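Local coordinates for 4-hydroxy-tetrahydrodipicolinate synthase (Aquifex aeolicus, PDB 2EHH), which probably catalyses the condensation of pyruvate with aspartate semialdehyde to hydroxytetrahydrodipicolinate, a step of lysine biosynthesis, through a Schiff-base intermediate, at residues I10-E15 against E21-L26; G34-L39 against E213-I218; T44-T49 against P251-C256; P109-L114 against V144-K149; E116-V121 against I129-I134. All coordinates share one frame; numbering follows the deposited sequence.

Contact 1 of 5, residues I10-E15 against E21-L26; sequences ITPFKE and EALGNL
Apolar packing does most of the work where Pro12 meets the first turns of the helix that carries Ala22 and Leu26. The proline ring lies on two helix residues at once: its CB stands 3.6 Å from Ala22 CB, and its CG comes within 3.5 Å of Leu26 CD2, a carbon pair closer than ordinary van der Waals spacing. The touch on Leu26 is made by its CD2 branch, which meets the CG corner of the proline ring. The same methyl is met from another side by Ile10, whose CG1 is 3.7 Å away and whose side chain crosses that of Leu26 at about a right angle. With CG1 of Ile10 lodged between its backbone N and carbonyl carbon (chi1 56°), the end of the side chain comes nearer the helix than its first bond would suggest. Leu23 adds a looser touch, its CB 4.3 Å from Pro12 CD.

Charge enters at the outer end. The fully extended Lys14 brings NZ to 4.4 Å from Glu21 OE2, beyond a salt bridge, though the opposite charges probably attract weakly.

In the fold, the loop after the first strand of the TIM barrel, 4-8, packs on helix 20-31, and the short hairpin of strands 13-14 and 17-18 adds only Lys14. Leu23 continues onto Val58 and Phe61 of helix 52-66, while Ile10 also packs on Val252 and Cys256 of helix 250-258.

Contact 2 of 5, residues G34-L39 against E213-I218; sequences GTDAIL and EVKELI
Asp36 and Lys215 meet with their side chains crossing at about a right angle, the lysine ammonium arriving at the carboxylate end of the aspartate. The salt bridge is lopsided: NZ of Lys215 lies 2.8 Å from OD2 of Asp36, which receives it on the syn lone pair, the side facing the other oxygen. A second, weak bond from NZ to Asp36 OD1 spans 3.2 Å. Both carboxylate oxygens therefore share one ammonium group, with OD2 holding the larger part.

The lysine gets there by a single bend. Its CG leaves anti to the backbone N, the chain turns at chi2 (58°), and the remaining bonds run straight to NZ. Along this course the methylenes pass the backbone of Gly34, whose carbonyl O sits 3.6 Å from Lys215 CD and 3.7 Å from Lys215 CE. With Lys215 replaced by an alanine, the Asp36 carboxylate would probably lose its countercharge and a gap would open beside the Gly34 carbonyl. Asp36 OD2 also accepts from the backbone N of Ser5, a second anchor that helps fix the rotation of the carboxylate.

The contact lies at the start of strand 37-40, which is flanked in the sheet by strands 4-8 and 71-75. The salt bridge ties the N-terminal end of this second strand of the TIM barrel to the helix after the eighth, 211-223, which packs through Leu217 and Glu216 on helix 226-242.

Contact 3 of 5, residues T44-T49 against P251-C256; sequences TGESPT and PVKTAC
Lys253 NZ reaches Glu46 OE1 at 2.6 Å, a short salt bridge in which the carboxylate oxygen is approached nearly along its C-O axis. The two side chains cross at about a right angle, and Lys253 CE also comes within 3.3 Å of the same oxygen. Beside this charged pair is a purely apolar touch: Thr44 CG2 and Val252 CG1 stand 4.0 Å apart, again on side chains that cross nearly squarely.

The lysine starts with CG anti to its backbone N, then bends at chi3 (-102°), and that turn brings the ammonium group toward the glutamate. NZ also donates to Thr11 O and Glu265 O; in the next shell Glu46 is positioned by Arg267 N, which donates to its OE2. A methionine in place of Lys253 would probably leave the buried Glu46 carboxylate without its countercharge and deprive both carbonyls of a donor. Phe13 packs against both charged chains.

Thr44, predicted to bind pyruvate, lies about 5 Å by side chain from Lys161, the predicted Schiff-base lysine. Its CG2 goes to Val252, while OG1 bonds to Asn248 OD1, so the two branches are divided between packing and polar anchoring. The chemistry suggests a buried ion pair whose charges are compensated by each other and by backbone dipoles, joining the loop that holds the predicted pyruvate-binding Thr44 to helix 250-258.

Contact 4 of 5, residues P109-L114 against V144-K149; sequences PTQRGL and VDTMFK
The two helices come closest at Gln111 and Thr146, whose CA atoms are 6.6 Å apart, near the N-terminal ends of helices 111-124 and 144-153. The link between them is a hydrogen bond in which Thr146 OG1 donates to Gln111 OE1 at 2.7 Å. The hydroxyl arrives in the carbonyl plane, on a lone pair, with a C=O...donor angle of 132°. Gln111 can offer its oxygen here because its chain folds back at chi2 (-57°); its CB also lies 3.5 Å from Thr146 OG1. The methyl branch of the threonine turns elsewhere: Thr146 CG2 rests loosely on Leu114 CB at 4.4 Å.

Thr110 caps the first helix, its OG1 accepting from Gly113 N at 3.1 Å with an N-H...acceptor angle of 155°. Beyond the two segments, Gln111 NE2 donates to Glu141 O, and Ser143 N gives a second hydrogen bond to Gln111 OE1. Ser143 OG accepts in turn from Thr146 N.

With one oxygen taking two donors and the NH2 spent on a carbonyl, the orientation of the Gln111 amide is fixed by its partners. It thereby joins two helices that precede and follow TIM-barrel strand 129-133 in the chain, and holds the loop leading into the second.

Contact 5 of 5, residues E116-V121 against I129-I134; sequences EHFKTV and IIIYNI
Phe118 carries the close-packed part of this contact, laying its ring against Ile131. Ile131 CG1 sits over one face in a CH-pi contact, 4.2 Å from the ring centroid and 27° off the normal, with its nearest ring atom, Phe118 CE1, at 3.9 Å. The other branch takes part too, Ile131 CG2 lying 4.0 Å from Phe118 CZ. With CG1 anti to the carbonyl carbon (chi1 -69°) and CG2 anti to the backbone N, both branches of the isoleucine can meet the ring. On the helix itself, His117 CD2 lies over a face of the same phenyl group.

One turn on, the packing is sparser: Val121 CG1 and Ile129 CD1 meet as a single methyl pair at 4.0 Å. The side of the helix turned from the strand is more polar and partly exposed. There Thr120 OG1 bonds at 2.6 Å to Glu116 O, which also accepts from Thr120 N on the opposite face of its carbonyl plane. Glu116 pairs with Arg112, and Leu268 of the second subunit packs on Glu116 and Thr120.

This is the helix-to-strand half of a beta-alpha-beta unit of the TIM barrel. Chemically, the strand divides its residues: Ile129 and Ile131 give hydrocarbon to the helix, whereas Tyr132, the predicted proton donor/acceptor, directs its ring away from that layer and touches Lys161 and Thr43.

How the contacts relate
The five contacts fall into two neighbouring pairs and a fifth contact within one eight-stranded TIM barrel. Contact 1 comes first along the chain; contacts 2 and 3 interleave, each closing a long loop, and contact 5 is nested within contact 4, which lies inside both loops. Contacts 1 and 3, with centres 11 Å apart, touch directly: Thr11 of the first meets Gly45 and Lys253 of the second. Contacts 4 and 5 share helix 111-124, their centres 9 Å apart, and both approach the second subunit, as contact 3 does. Contact 2 belongs to the same sheet as contact 5 but lies about 24 Å from it, centre to centre. Contacts 3 and 5 hold predicted active-site residues, Thr44 and Tyr132.

Contact 1 of 5, residues I10-E15 against E21-L26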
# COMPACT_ATOMS: atom_id res chain seq x y z
N ILE A 10 11.72 -6.43 27.14
CA ILE A 10 12.18 -7.62 26.43
C ILE A 10 12.10 -8.76 27.45
O ILE A 10 12.01 -8.51 28.65
CB ILE A 10 13.67 -7.50 26.02
CG1 ILE A 10 14.52 -7.19 27.26
CG2 ILE A 10 13.83 -6.40 24.98
CD1 ILE A 10 16.01 -7.30 27.03
N THR A 11 12.12 -9.99 26.97
CA THR A 11 12.10 -11.15 27.86
C THR A 11 13.45 -11.85 27.73
O THR A 11 13.75 -12.48 26.71
CB THR A 11 10.99 -12.15 27.48
OG1 THR A 11 9.71 -11.52 27.57
CG2 THR A 11 11.01 -13.35 28.43
N PRO A 12 14.31 -11.71 28.75
CA PRO A 12 15.64 -12.32 28.76
C PRO A 12 15.57 -13.84 28.70
O PRO A 12 14.70 -14.45 29.33
CB PRO A 12 16.24 -11.84 30.09
CG PRO A 12 15.53 -10.55 30.34
CD PRO A 12 14.11 -10.87 29.95
N PHE A 13 16.47 -14.44 27.93
CA PHE A 13 16.53 -15.89 27.79
C PHE A 13 17.93 -16.38 28.15
O PHE A 13 18.91 -15.67 27.94
CB PHE A 13 16.22 -16.32 26.35
CG PHE A 13 14.78 -16.15 25.95
CD1 PHE A 13 14.45 -15.62 24.71
CD2 PHE A 13 13.75 -16.54 26.81
CE1 PHE A 13 13.12 -15.48 24.32
CE2 PHE A 13 12.42 -16.41 26.43
CZ PHE A 13 12.10 -15.87 25.18
N LYS A 14 18.01 -17.59 28.68
CA LYS A 14 19.29 -18.19 29.03
C LYS A 14 19.11 -19.69 29.12
O LYS A 14 18.21 -20.18 29.81
CB LYS A 14 19.80 -17.65 30.37
CG LYS A 14 21.18 -18.18 30.74
CD LYS A 14 21.64 -17.62 32.08
CE LYS A 14 23.00 -18.18 32.46
NZ LYS A 14 23.43 -17.68 33.80
N GLU A 15 19.95 -20.44 28.40
CA GLU A 15 19.85 -21.89 28.41
C GLU A 15 18.50 -22.31 27.84
O GLU A 15 17.97 -23.36 28.20
CB GLU A 15 19.96 -22.42 29.85
CG GLU A 15 20.96 -21.70 30.73
CD GLU A 15 20.72 -21.95 32.22
OE1 GLU A 15 21.43 -21.34 33.05
OE2 GLU A 15 19.83 -22.76 32.55
N GLU A 21 16.62 -14.02 36.70
CA GLU A 21 17.49 -13.11 37.42
C GLU A 21 17.71 -11.85 36.58
O GLU A 21 17.78 -10.74 37.11
CB GLU A 21 18.82 -13.79 37.78
CG GLU A 21 19.59 -14.36 36.61
CD GLU A 21 20.64 -15.36 37.07
OE1 GLU A 21 20.25 -16.43 37.58
OE2 GLU A 21 21.85 -15.07 36.91
N ALA A 22 17.81 -12.02 35.27
CA ALA A 22 18.00 -10.88 34.38
C ALA A 22 16.71 -10.05 34.33
O ALA A 22 16.75 -8.82 34.30
CB ALA A 22 18.38 -11.35 32.99
N LEU A 23 15.57 -10.74 34.32
CA LEU A 23 14.28 -10.07 34.27
C LEU A 23 14.14 -9.25 35.55
O LEU A 23 13.70 -8.10 35.53
CB LEU A 23 13.14 -11.09 34.18
CG LEU A 23 11.76 -10.64 33.69
CD1 LEU A 23 10.78 -11.79 33.80
CD2 LEU A 23 11.26 -9.46 34.49
N GLY A 24 14.51 -9.86 36.67
CA GLY A 24 14.43 -9.17 37.94
C GLY A 24 15.26 -7.90 37.95
O GLY A 24 14.81 -6.86 38.42
N ASN A 25 16.48 -7.97 37.42
CA ASN A 25 17.35 -6.80 37.38
C ASN A 25 16.82 -5.75 36.42
O ASN A 25 17.01 -4.55 36.62
CB ASN A 25 18.77 -7.22 37.00
CG ASN A 25 19.47 -7.96 38.12
OD1 ASN A 25 19.04 -9.04 38.53
ND2 ASN A 25 20.55 -7.39 38.63
N LEU A 26 16.14 -6.21 35.37
CA LEU A 26 15.56 -5.31 34.38
C LEU A 26 14.46 -4.51 35.08
O LEU A 26 14.30 -3.31 34.86
CB LEU A 26 14.96 -6.15 33.24
CG LEU A 26 15.39 -5.91 31.79
CD1 LEU A 26 16.87 -5.59 31.69
CD2 LEU A 26 15.03 -7.16 30.97

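Contact 2 of 5, residues G34-L39 against E213-I218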
# COMPACT_ATOMS: atom_id res chain seq x y z
N GLY A 34 13.01 6.00 36.74
CA GLY A 34 11.83 6.79 36.45
C GLY A 34 10.72 6.24 35.57
O GLY A 34 9.74 6.94 35.33
N THR A 35 10.86 5.02 35.08
CA THR A 35 9.82 4.45 34.22
C THR A 35 8.51 4.32 35.00
O THR A 35 8.50 3.89 36.15
CB THR A 35 10.26 3.08 33.67
OG1 THR A 35 11.53 3.23 33.02
CG2 THR A 35 9.25 2.56 32.65
N ASP A 36 7.40 4.72 34.38
CA ASP A 36 6.10 4.67 35.03
C ASP A 36 5.47 3.29 35.10
O ASP A 36 4.79 2.95 36.07
CB ASP A 36 5.14 5.64 34.34
CG ASP A 36 5.61 7.08 34.44
OD1 ASP A 36 5.70 7.60 35.58
OD2 ASP A 36 5.89 7.70 33.39
N ALA A 37 5.70 2.48 34.08
CA ALA A 37 5.12 1.14 34.06
C ALA A 37 5.89 0.21 33.15
O ALA A 37 6.59 0.64 32.23
CB ALA A 37 3.67 1.21 33.62
N ILE A 38 5.75 -1.08 33.41
CA ILE A 38 6.42 -2.09 32.61
C ILE A 38 5.38 -2.99 31.97
O ILE A 38 4.44 -3.44 32.63
CB ILE A 38 7.38 -2.96 33.45
CG1 ILE A 38 8.48 -2.10 34.06
CG2 ILE A 38 8.00 -4.05 32.58
CD1 ILE A 38 9.45 -2.87 34.93
N LEU A 39 5.54 -3.22 30.67
CA LEU A 39 4.65 -4.10 29.93
C LEU A 39 5.45 -5.37 29.72
O LEU A 39 6.50 -5.34 29.07
CB LEU A 39 4.30 -3.50 28.57
CG LEU A 39 3.79 -4.50 27.52
CD1 LEU A 39 2.46 -5.08 27.95
CD2 LEU A 39 3.67 -3.81 26.16
N GLU A 213 16.09 9.44 29.52
CA GLU A 213 15.87 10.37 28.41
C GLU A 213 14.44 10.32 27.89
O GLU A 213 13.81 11.36 27.70
CB GLU A 213 16.84 10.07 27.27
CG GLU A 213 18.32 10.28 27.59
CD GLU A 213 18.86 9.31 28.63
OE1 GLU A 213 18.33 8.19 28.76
OE2 GLU A 213 19.84 9.68 29.30
N VAL A 214 13.94 9.12 27.65
CA VAL A 214 12.58 8.98 27.15
C VAL A 214 11.61 9.60 28.15
O VAL A 214 10.68 10.30 27.78
CB VAL A 214 12.20 7.51 26.91
CG1 VAL A 214 10.73 7.40 26.54
CG2 VAL A 214 13.07 6.92 25.81
N LYS A 215 11.85 9.32 29.43
CA LYS A 215 11.01 9.86 30.48
C LYS A 215 10.97 11.38 30.38
O LYS A 215 9.92 11.99 30.49
CB LYS A 215 11.54 9.44 31.86
CG LYS A 215 10.80 10.05 33.04
CD LYS A 215 9.32 9.72 33.01
CE LYS A 215 8.60 10.30 34.21
NZ LYS A 215 7.14 10.03 34.16
N GLU A 216 12.14 11.98 30.16
CA GLU A 216 12.24 13.43 30.04
C GLU A 216 11.44 13.95 28.85
O GLU A 216 10.81 15.01 28.93
CB GLU A 216 13.70 13.86 29.89
CG GLU A 216 14.57 13.54 31.09
CD GLU A 216 16.00 14.05 30.93
OE1 GLU A 216 16.85 13.74 31.81
OE2 GLU A 216 16.28 14.75 29.94
N LEU A 217 11.46 13.22 27.74
CA LEU A 217 10.71 13.62 26.55
C LEU A 217 9.23 13.66 26.92
O LEU A 217 8.53 14.63 26.63
CB LEU A 217 10.95 12.63 25.40
CG LEU A 217 10.21 12.77 24.06
CD1 LEU A 217 8.75 12.42 24.24
CD2 LEU A 217 10.36 14.18 23.53
N ILE A 218 8.77 12.61 27.58
CA ILE A 218 7.38 12.51 28.00
C ILE A 218 6.95 13.62 28.96
O ILE A 218 5.88 14.20 28.80
CB ILE A 218 7.10 11.14 28.68
CG1 ILE A 218 7.36 10.01 27.69
CG2 ILE A 218 5.67 11.09 29.19
CD1 ILE A 218 6.57 10.13 26.41

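Contact 3 of 5, residues T44-T49 against P251-C256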
# COMPACT_ATOMS: atom_id res chain seq x y z
N THR A 44 7.52 -6.99 22.02
CA THR A 44 8.93 -6.75 22.30
C THR A 44 9.45 -7.80 23.28
O THR A 44 10.65 -8.09 23.30
CB THR A 44 9.13 -5.34 22.87
OG1 THR A 44 8.58 -4.39 21.95
CG2 THR A 44 10.61 -5.03 23.08
N GLY A 45 8.55 -8.37 24.07
CA GLY A 45 8.93 -9.40 25.02
C GLY A 45 8.90 -10.79 24.40
O GLY A 45 8.97 -11.79 25.11
N GLU A 46 8.78 -10.86 23.08
CA GLU A 46 8.75 -12.13 22.36
C GLU A 46 7.64 -13.09 22.78
O GLU A 46 7.84 -14.31 22.80
CB GLU A 46 10.12 -12.83 22.49
CG GLU A 46 11.16 -12.34 21.47
CD GLU A 46 12.56 -12.91 21.70
OE1 GLU A 46 13.28 -12.38 22.57
OE2 GLU A 46 12.94 -13.88 21.01
N SER A 47 6.46 -12.55 23.08
CA SER A 47 5.34 -13.39 23.48
C SER A 47 4.99 -14.50 22.48
O SER A 47 4.52 -15.56 22.87
CB SER A 47 4.09 -12.54 23.77
OG SER A 47 3.64 -11.89 22.61
N PRO A 48 5.20 -14.26 21.17
CA PRO A 48 4.87 -15.30 20.19
C PRO A 48 5.59 -16.63 20.47
O PRO A 48 5.03 -17.69 20.22
CB PRO A 48 5.31 -14.69 18.87
CG PRO A 48 5.05 -13.23 19.08
CD PRO A 48 5.59 -13.01 20.48
N THR A 49 6.81 -16.55 20.98
CA THR A 49 7.58 -17.76 21.26
C THR A 49 7.59 -18.19 22.73
O THR A 49 8.30 -19.12 23.10
CB THR A 49 9.04 -17.62 20.76
OG1 THR A 49 9.66 -16.48 21.36
CG2 THR A 49 9.06 -17.44 19.24
N PRO A 251 16.86 -5.66 17.39
CA PRO A 251 17.84 -4.63 17.76
C PRO A 251 17.86 -4.27 19.25
O PRO A 251 18.93 -4.17 19.85
CB PRO A 251 17.43 -3.44 16.89
CG PRO A 251 16.83 -4.10 15.68
CD PRO A 251 15.99 -5.18 16.31
N VAL A 252 16.69 -4.07 19.84
CA VAL A 252 16.64 -3.69 21.25
C VAL A 252 17.18 -4.76 22.19
O VAL A 252 17.85 -4.44 23.17
CB VAL A 252 15.20 -3.29 21.68
CG1 VAL A 252 14.29 -4.49 21.69
CG2 VAL A 252 15.25 -2.61 23.05
N LYS A 253 16.90 -6.03 21.91
CA LYS A 253 17.43 -7.09 22.77
C LYS A 253 18.94 -7.12 22.60
O LYS A 253 19.68 -7.33 23.57
CB LYS A 253 16.82 -8.45 22.42
CG LYS A 253 17.44 -9.60 23.20
CD LYS A 253 16.62 -10.89 23.11
CE LYS A 253 15.79 -11.12 24.38
NZ LYS A 253 15.17 -12.48 24.40
N THR A 254 19.41 -6.90 21.38
CA THR A 254 20.84 -6.89 21.11
C THR A 254 21.51 -5.73 21.86
O THR A 254 22.62 -5.87 22.38
CB THR A 254 21.14 -6.75 19.60
OG1 THR A 254 20.56 -7.85 18.89
CG2 THR A 254 22.65 -6.73 19.36
N ALA A 255 20.83 -4.59 21.91
CA ALA A 255 21.36 -3.42 22.61
C ALA A 255 21.48 -3.71 24.11
O ALA A 255 22.48 -3.35 24.74
CB ALA A 255 20.46 -2.21 22.38
N CYS A 256 20.45 -4.33 24.67
CA CYS A 256 20.45 -4.66 26.09
C CYS A 256 21.59 -5.64 26.38
O CYS A 256 22.20 -5.58 27.45
CB CYS A 256 19.11 -5.28 26.51
SG CYS A 256 17.72 -4.12 26.45

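Contact 4 of 5, residues P109-L114 against V144-K149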
# COMPACT_ATOMS: atom_id res chain seq x y z
N PRO A 109 -10.40 -10.93 11.75
CA PRO A 109 -11.84 -10.92 12.00
C PRO A 109 -12.51 -9.65 11.48
O PRO A 109 -11.84 -8.64 11.21
CB PRO A 109 -11.94 -11.04 13.52
CG PRO A 109 -10.66 -10.44 14.00
CD PRO A 109 -9.64 -10.93 13.01
N THR A 110 -13.82 -9.71 11.32
CA THR A 110 -14.59 -8.56 10.87
C THR A 110 -14.65 -7.61 12.06
O THR A 110 -14.22 -7.96 13.16
CB THR A 110 -16.03 -8.97 10.51
OG1 THR A 110 -16.68 -9.47 11.69
CG2 THR A 110 -16.04 -10.05 9.44
N GLN A 111 -15.16 -6.40 11.85
CA GLN A 111 -15.25 -5.44 12.94
C GLN A 111 -16.18 -5.98 14.03
O GLN A 111 -15.96 -5.74 15.22
CB GLN A 111 -15.77 -4.09 12.44
CG GLN A 111 -14.78 -3.34 11.55
CD GLN A 111 -13.44 -3.09 12.24
OE1 GLN A 111 -13.39 -2.61 13.38
NE2 GLN A 111 -12.35 -3.41 11.54
N ARG A 112 -17.21 -6.72 13.63
CA ARG A 112 -18.13 -7.31 14.60
C ARG A 112 -17.33 -8.31 15.42
O ARG A 112 -17.48 -8.40 16.65
CB ARG A 112 -19.29 -8.00 13.88
CG ARG A 112 -20.30 -8.70 14.79
CD ARG A 112 -20.69 -7.86 16.01
NE ARG A 112 -22.01 -8.22 16.52
CZ ARG A 112 -22.33 -8.30 17.81
NH1 ARG A 112 -21.41 -8.07 18.74
NH2 ARG A 112 -23.56 -8.62 18.17
N GLY A 113 -16.46 -9.05 14.74
CA GLY A 113 -15.62 -10.03 15.41
C GLY A 113 -14.68 -9.35 16.39
O GLY A 113 -14.47 -9.86 17.49
N LEU A 114 -14.12 -8.21 16.01
CA LEU A 114 -13.21 -7.49 16.89
C LEU A 114 -13.99 -6.98 18.10
O LEU A 114 -13.48 -6.98 19.23
CB LEU A 114 -12.56 -6.32 16.15
CG LEU A 114 -11.59 -6.70 15.03
CD1 LEU A 114 -11.00 -5.46 14.39
CD2 LEU A 114 -10.47 -7.58 15.63
N VAL A 144 -12.25 3.11 14.43
CA VAL A 144 -12.56 4.00 15.53
C VAL A 144 -14.02 3.76 15.94
O VAL A 144 -14.37 3.85 17.12
CB VAL A 144 -12.33 5.48 15.14
CG1 VAL A 144 -12.67 6.39 16.31
CG2 VAL A 144 -10.86 5.67 14.74
N ASP A 145 -14.87 3.44 14.97
CA ASP A 145 -16.28 3.15 15.27
C ASP A 145 -16.33 2.01 16.28
O ASP A 145 -17.04 2.08 17.28
CB ASP A 145 -17.03 2.71 14.01
CG ASP A 145 -17.49 3.88 13.15
OD1 ASP A 145 -17.38 5.04 13.59
OD2 ASP A 145 -17.97 3.63 12.02
N THR A 146 -15.57 0.95 16.02
CA THR A 146 -15.55 -0.21 16.91
C THR A 146 -14.98 0.16 18.27
O THR A 146 -15.53 -0.22 19.30
CB THR A 146 -14.72 -1.36 16.30
OG1 THR A 146 -15.32 -1.77 15.06
CG2 THR A 146 -14.67 -2.56 17.24
N MET A 147 -13.89 0.92 18.28
CA MET A 147 -13.28 1.35 19.53
C MET A 147 -14.27 2.18 20.34
O MET A 147 -14.38 2.02 21.55
CB MET A 147 -12.03 2.19 19.26
CG MET A 147 -10.88 1.43 18.62
SD MET A 147 -9.49 2.49 18.20
CE MET A 147 -8.84 2.83 19.82
N PHE A 148 -14.99 3.06 19.65
CA PHE A 148 -15.98 3.91 20.30
C PHE A 148 -17.06 3.06 20.97
O PHE A 148 -17.42 3.29 22.13
CB PHE A 148 -16.63 4.82 19.26
CG PHE A 148 -17.73 5.68 19.80
CD1 PHE A 148 -17.44 6.75 20.63
CD2 PHE A 148 -19.05 5.41 19.49
CE1 PHE A 148 -18.46 7.55 21.14
CE2 PHE A 148 -20.08 6.20 19.99
CZ PHE A 148 -19.78 7.28 20.82
N LYS A 149 -17.58 2.09 20.23
CA LYS A 149 -18.61 1.19 20.74
C LYS A 149 -18.08 0.42 21.94
O LYS A 149 -18.80 0.23 22.93
CB LYS A 149 -19.04 0.23 19.64
CG LYS A 149 -20.21 -0.69 20.00
CD LYS A 149 -20.57 -1.59 18.82
CE LYS A 149 -21.66 -2.59 19.18
NZ LYS A 149 -22.97 -1.95 19.46

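Contact 5 of 5, residues E116-V121 against I129-I134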
# COMPACT_ATOMS: atom_id res chain seq x y z
N GLU A 116 -16.82 -8.28 19.46
CA GLU A 116 -17.12 -9.40 20.35
C GLU A 116 -15.89 -9.93 21.07
O GLU A 116 -15.98 -10.38 22.21
CB GLU A 116 -17.82 -10.52 19.57
CG GLU A 116 -19.17 -10.11 19.03
CD GLU A 116 -19.99 -11.27 18.51
OE1 GLU A 116 -21.01 -11.01 17.83
OE2 GLU A 116 -19.63 -12.43 18.79
N HIS A 117 -14.73 -9.85 20.43
CA HIS A 117 -13.48 -10.30 21.03
C HIS A 117 -13.17 -9.49 22.29
O HIS A 117 -13.08 -10.03 23.40
CB HIS A 117 -12.33 -10.16 20.03
CG HIS A 117 -10.99 -10.53 20.58
ND1 HIS A 117 -10.61 -11.83 20.80
CD2 HIS A 117 -9.92 -9.76 20.93
CE1 HIS A 117 -9.36 -11.86 21.26
NE2 HIS A 117 -8.93 -10.61 21.34
N PHE A 118 -13.02 -8.19 22.11
CA PHE A 118 -12.70 -7.30 23.22
C PHE A 118 -13.81 -7.21 24.25
O PHE A 118 -13.55 -7.12 25.45
CB PHE A 118 -12.35 -5.91 22.68
CG PHE A 118 -11.00 -5.85 22.03
CD1 PHE A 118 -9.84 -5.78 22.80
CD2 PHE A 118 -10.88 -5.89 20.64
CE1 PHE A 118 -8.57 -5.76 22.20
CE2 PHE A 118 -9.62 -5.87 20.03
CZ PHE A 118 -8.47 -5.81 20.81
N LYS A 119 -15.05 -7.26 23.78
CA LYS A 119 -16.20 -7.19 24.68
C LYS A 119 -16.18 -8.42 25.59
O LYS A 119 -16.33 -8.32 26.81
CB LYS A 119 -17.50 -7.15 23.88
CG LYS A 119 -18.74 -6.89 24.71
CD LYS A 119 -20.00 -7.03 23.85
CE LYS A 119 -21.22 -6.44 24.54
NZ LYS A 119 -21.50 -7.06 25.86
N THR A 120 -16.00 -9.59 24.98
CA THR A 120 -15.97 -10.84 25.73
C THR A 120 -14.91 -10.83 26.82
O THR A 120 -15.19 -11.15 27.98
CB THR A 120 -15.73 -12.04 24.78
OG1 THR A 120 -16.83 -12.13 23.87
CG2 THR A 120 -15.63 -13.35 25.57
N VAL A 121 -13.69 -10.43 26.46
CA VAL A 121 -12.60 -10.37 27.43
C VAL A 121 -12.89 -9.34 28.53
O VAL A 121 -12.75 -9.64 29.72
CB VAL A 121 -11.27 -10.00 26.74
CG1 VAL A 121 -10.18 -9.78 27.79
CG2 VAL A 121 -10.85 -11.10 25.78
N ILE A 129 -8.17 -2.63 30.66
CA ILE A 129 -7.68 -3.18 29.40
C ILE A 129 -7.24 -2.12 28.41
O ILE A 129 -7.92 -1.12 28.22
CB ILE A 129 -8.77 -4.05 28.73
CG1 ILE A 129 -9.05 -5.27 29.61
CG2 ILE A 129 -8.32 -4.47 27.33
CD1 ILE A 129 -10.31 -6.02 29.22
N ILE A 130 -6.08 -2.36 27.79
CA ILE A 130 -5.53 -1.45 26.79
C ILE A 130 -5.55 -2.18 25.45
O ILE A 130 -4.94 -3.24 25.31
CB ILE A 130 -4.06 -1.08 27.09
CG1 ILE A 130 -3.93 -0.53 28.51
CG2 ILE A 130 -3.57 -0.04 26.07
CD1 ILE A 130 -2.49 -0.21 28.91
N ILE A 131 -6.26 -1.61 24.48
CA ILE A 131 -6.31 -2.20 23.15
C ILE A 131 -4.96 -1.95 22.49
O ILE A 131 -4.36 -0.89 22.67
CB ILE A 131 -7.42 -1.54 22.30
CG1 ILE A 131 -8.79 -1.93 22.85
CG2 ILE A 131 -7.28 -1.97 20.84
CD1 ILE A 131 -9.94 -1.14 22.24
N TYR A 132 -4.46 -2.92 21.73
CA TYR A 132 -3.18 -2.75 21.05
C TYR A 132 -3.40 -2.88 19.54
O TYR A 132 -3.62 -3.98 19.03
CB TYR A 132 -2.16 -3.78 21.55
CG TYR A 132 -0.80 -3.69 20.88
CD1 TYR A 132 -0.39 -2.53 20.23
CD2 TYR A 132 0.09 -4.77 20.93
CE1 TYR A 132 0.87 -2.44 19.65
CE2 TYR A 132 1.35 -4.68 20.35
CZ TYR A 132 1.73 -3.51 19.72
OH TYR A 132 2.99 -3.41 19.16
N ASN A 133 -3.33 -1.74 18.85
CA ASN A 133 -3.53 -1.70 17.41
C ASN A 133 -2.20 -1.53 16.69
O ASN A 133 -1.49 -0.55 16.90
CB ASN A 133 -4.46 -0.53 17.05
CG ASN A 133 -4.80 -0.47 15.57
OD1 ASN A 133 -5.39 -1.40 15.01
ND2 ASN A 133 -4.43 0.64 14.92
N ILE A 134 -1.87 -2.50 15.85
CA ILE A 134 -0.63 -2.46 15.07
C ILE A 134 -0.84 -3.21 13.77
O ILE A 134 -0.39 -4.34 13.58
CB ILE A 134 0.57 -3.04 15.87
CG1 ILE A 134 1.84 -2.97 15.01
CG2 ILE A 134 0.27 -4.47 16.33
CD1 ILE A 134 3.13 -3.00 15.81